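Local coordinates for dual specificity protein phosphatase 15 (Homo sapiens, PDB 1YZ4), which removes phosphate from phosphotyrosine, phosphoserine and phosphothreonine residues of proteins through its dual-specificity catalytic domain, the part present here, at residues A[38-43]-A[95-100]. The protein carries 1 engineered substitution. Residues are numbered along the deposited sequence; the frame is centred on the assembly and turned at random.
Sequences ISIHES and ISRSTT. With BOG (octyl beta-D-glucopyranoside), chain C; SO4 (sulfate ion), chain D.
In the phosphate-binding loop of this cysteine-dependent phosphatase, the loop arginine, Arg97, meets Ile40 and Glu42. The aliphatic part of Arg97 runs past Ile40 in the opposite direction, with Ile40 CG2 4.0 Å from Arg97 CD. CG1 of Ile40 is anti to its carbonyl carbon (chi1 -48°), which carries CD1 against the first turn of helix 97-110, 3.7 Å from Ser98 CA.

Beyond this apolar stretch the Arg97 chain bends at chi3 (-59°) and turns its guanidinium toward a sulfate, probably from the crystallisation liquor. Arg97 NE donates to SO4 O2 at 2.7 Å and Arg97 NH2 to SO4 O1 at 2.9 Å, two separate oxygens gripped from the edge of the group, while the backbone N of Arg97 also donates to O2. One face of the guanidinium is covered by Ile40 O, 3.8 Å above its centre. Arg97 NH1 makes a salt bridge to Glu42 OE2 at 3.3 Å, its hydrogen bond weak, and also donates to Val58 O. The carboxylate stands nearly perpendicular to the guanidinium, the planes 81° apart, and its OE2 accepts a hydrogen bond from O4 of the octyl glucoside, which in turn receives one from Arg97 NH2.

Backbone N atoms of Ile95 and Ser96 hold the remaining sulfate oxygens, and Ser91, an engineered residue at the predicted phosphocysteine position, binds the anion through OG. An anion cradled by backbone amides and a bidentate arginine at a helix N-terminus is the hallmark of the protein tyrosine phosphatase P-loop.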
loop_
_atom_site.group_PDB
_atom_site.type_symbol
_atom_site.label_atom_id
_atom_site.label_comp_id
_atom_site.label_asym_id
_atom_site.label_seq_id
_atom_site.Cartn_x
_atom_site.Cartn_y
_atom_site.Cartn_z
ATOM N N ILE A 38 4.320 1.643 5.919
ATOM C CA ILE A 38 4.325 2.894 5.200
ATOM C C ILE A 38 3.170 3.637 5.840
ATOM O O ILE A 38 2.032 3.172 5.797
ATOM C CB ILE A 38 4.031 2.712 3.703
ATOM C CG1 ILE A 38 5.172 1.943 3.029
ATOM C CG2 ILE A 38 3.829 4.083 3.042
ATOM C CD1 ILE A 38 5.023 1.857 1.516
ATOM N N SER A 39 3.467 4.762 6.479
ATOM C CA SER A 39 2.426 5.554 7.105
ATOM C C SER A 39 2.102 6.752 6.221
ATOM O O SER A 39 2.966 7.591 5.943
ATOM C CB SER A 39 2.875 6.037 8.482
ATOM O OG SER A 39 3.109 4.940 9.342
ATOM N N ILE A 40 0.858 6.810 5.767
ATOM C CA ILE A 40 0.390 7.906 4.939
ATOM C C ILE A 40 -0.534 8.705 5.846
ATOM O O ILE A 40 -1.741 8.457 5.902
ATOM C CB ILE A 40 -0.396 7.392 3.720
ATOM C CG1 ILE A 40 0.387 6.276 3.027
ATOM C CG2 ILE A 40 -0.604 8.518 2.730
ATOM C CD1 ILE A 40 -0.402 5.557 1.957
ATOM N N HIS A 41 0.051 9.652 6.570
ATOM C CA HIS A 41 -0.690 10.475 7.513
ATOM C C HIS A 41 -0.140 11.890 7.433
ATOM O O HIS A 41 1.054 12.069 7.217
ATOM C CB HIS A 41 -0.493 9.910 8.922
ATOM C CG HIS A 41 -1.413 10.486 9.949
ATOM N ND1 HIS A 41 -2.786 10.473 9.808
ATOM C CD2 HIS A 41 -1.163 11.036 11.162
ATOM C CE1 HIS A 41 -3.341 10.987 10.893
ATOM N NE2 HIS A 41 -2.378 11.336 11.729
ATOM N N GLU A 42 -1.000 12.889 7.613
ATOM C CA GLU A 42 -0.563 14.283 7.544
ATOM C C GLU A 42 0.523 14.644 8.556
ATOM O O GLU A 42 1.386 15.467 8.264
ATOM C CB GLU A 42 -1.734 15.253 7.757
ATOM C CG GLU A 42 -2.861 15.178 6.744
ATOM C CD GLU A 42 -3.925 14.157 7.119
ATOM O OE1 GLU A 42 -5.091 14.342 6.701
ATOM O OE2 GLU A 42 -3.599 13.173 7.819
ATOM N N SER A 43 0.475 14.035 9.738
ATOM C CA SER A 43 1.434 14.336 10.796
ATOM C C SER A 43 2.255 13.140 11.271
ATOM O O SER A 43 1.817 11.996 11.178
ATOM C CB SER A 43 0.695 14.928 11.998
ATOM O OG SER A 43 -0.080 13.938 12.654
ATOM N N ILE A 95 -9.332 3.542 3.940
ATOM C CA ILE A 95 -10.186 3.565 2.759
ATOM C C ILE A 95 -9.542 3.922 1.424
ATOM O O ILE A 95 -9.517 3.089 0.509
ATOM C CB ILE A 95 -11.394 4.527 2.941
ATOM C CG1 ILE A 95 -12.235 4.101 4.150
ATOM C CG2 ILE A 95 -12.246 4.535 1.659
ATOM C CD1 ILE A 95 -13.455 4.982 4.405
ATOM N N SER A 96 -9.029 5.145 1.294
ATOM C CA SER A 96 -8.481 5.553 0.006
ATOM C C SER A 96 -6.975 5.727 -0.183
ATOM O O SER A 96 -6.445 5.247 -1.180
ATOM C CB SER A 96 -9.194 6.820 -0.474
ATOM O OG SER A 96 -8.711 7.958 0.194
ATOM N N ARG A 97 -6.291 6.401 0.745
ATOM C CA ARG A 97 -4.844 6.628 0.624
ATOM C C ARG A 97 -3.955 5.376 0.575
ATOM O O ARG A 97 -3.141 5.221 -0.340
ATOM C CB ARG A 97 -4.352 7.549 1.747
ATOM C CG ARG A 97 -4.664 9.024 1.521
ATOM C CD ARG A 97 -4.330 9.877 2.737
ATOM N NE ARG A 97 -5.057 9.468 3.937
ATOM C CZ ARG A 97 -5.093 10.174 5.069
ATOM N NH1 ARG A 97 -4.447 11.327 5.162
ATOM N NH2 ARG A 97 -5.777 9.734 6.115
ATOM N N SER A 98 -4.091 4.494 1.559
ATOM C CA SER A 98 -3.283 3.279 1.587
ATOM C C SER A 98 -3.650 2.388 0.403
ATOM O O SER A 98 -2.801 1.706 -0.181
ATOM C CB SER A 98 -3.517 2.518 2.899
ATOM O OG SER A 98 -4.883 2.154 3.052
ATOM N N THR A 99 -4.928 2.408 0.055
ATOM C CA THR A 99 -5.449 1.608 -1.045
ATOM C C THR A 99 -4.812 2.011 -2.369
ATOM O O THR A 99 -4.459 1.164 -3.188
ATOM C CB THR A 99 -6.977 1.768 -1.139
ATOM O OG1 THR A 99 -7.557 1.464 0.138
ATOM C CG2 THR A 99 -7.554 0.837 -2.179
ATOM N N THR A 100 -4.662 3.314 -2.565
ATOM C CA THR A 100 -4.077 3.858 -3.784
ATOM C C THR A 100 -2.622 3.400 -3.959
ATOM O O THR A 100 -2.211 2.985 -5.051
ATOM C CB THR A 100 -4.120 5.406 -3.741
ATOM O OG1 THR A 100 -5.452 5.830 -3.418
ATOM C CG2 THR A 100 -3.710 6.001 -5.083
HETATM C C1 BOG C . -8.971 12.528 11.002
HETATM O O1 BOG C . -10.043 13.161 11.709
HETATM C C2 BOG C . -9.378 12.341 9.512
HETATM O O2 BOG C . -10.532 11.525 9.423
HETATM C C3 BOG C . -8.224 11.682 8.750
HETATM O O3 BOG C . -8.572 11.524 7.390
HETATM C C4 BOG C . -7.001 12.584 8.865
HETATM O O4 BOG C . -5.921 11.994 8.167
HETATM C C5 BOG C . -6.628 12.774 10.362
HETATM O O5 BOG C . -7.763 13.346 11.060
HETATM C C6 BOG C . -5.427 13.710 10.497
HETATM O O6 BOG C . -5.158 13.988 11.861
HETATM C "C1'" BOG C . -9.993 13.043 13.139
HETATM C "C2'" BOG C . -11.402 12.695 13.570
HETATM C "C3'" BOG C . -11.628 11.212 13.362
HETATM C "C4'" BOG C . -13.028 10.758 13.736
HETATM C "C5'" BOG C . -13.206 9.252 13.517
HETATM C "C6'" BOG C . -12.710 8.778 12.157
HETATM C "C7'" BOG C . -12.900 7.291 12.008
HETATM C "C8'" BOG C . -12.400 6.827 10.666
HETATM S S SO4 D . -7.797 6.952 4.348
HETATM O O1 SO4 D . -7.827 7.703 5.596
HETATM O O2 SO4 D . -6.862 7.578 3.420
HETATM O O3 SO4 D . -7.388 5.587 4.600
HETATM O O4 SO4 D . -9.115 6.910 3.731
#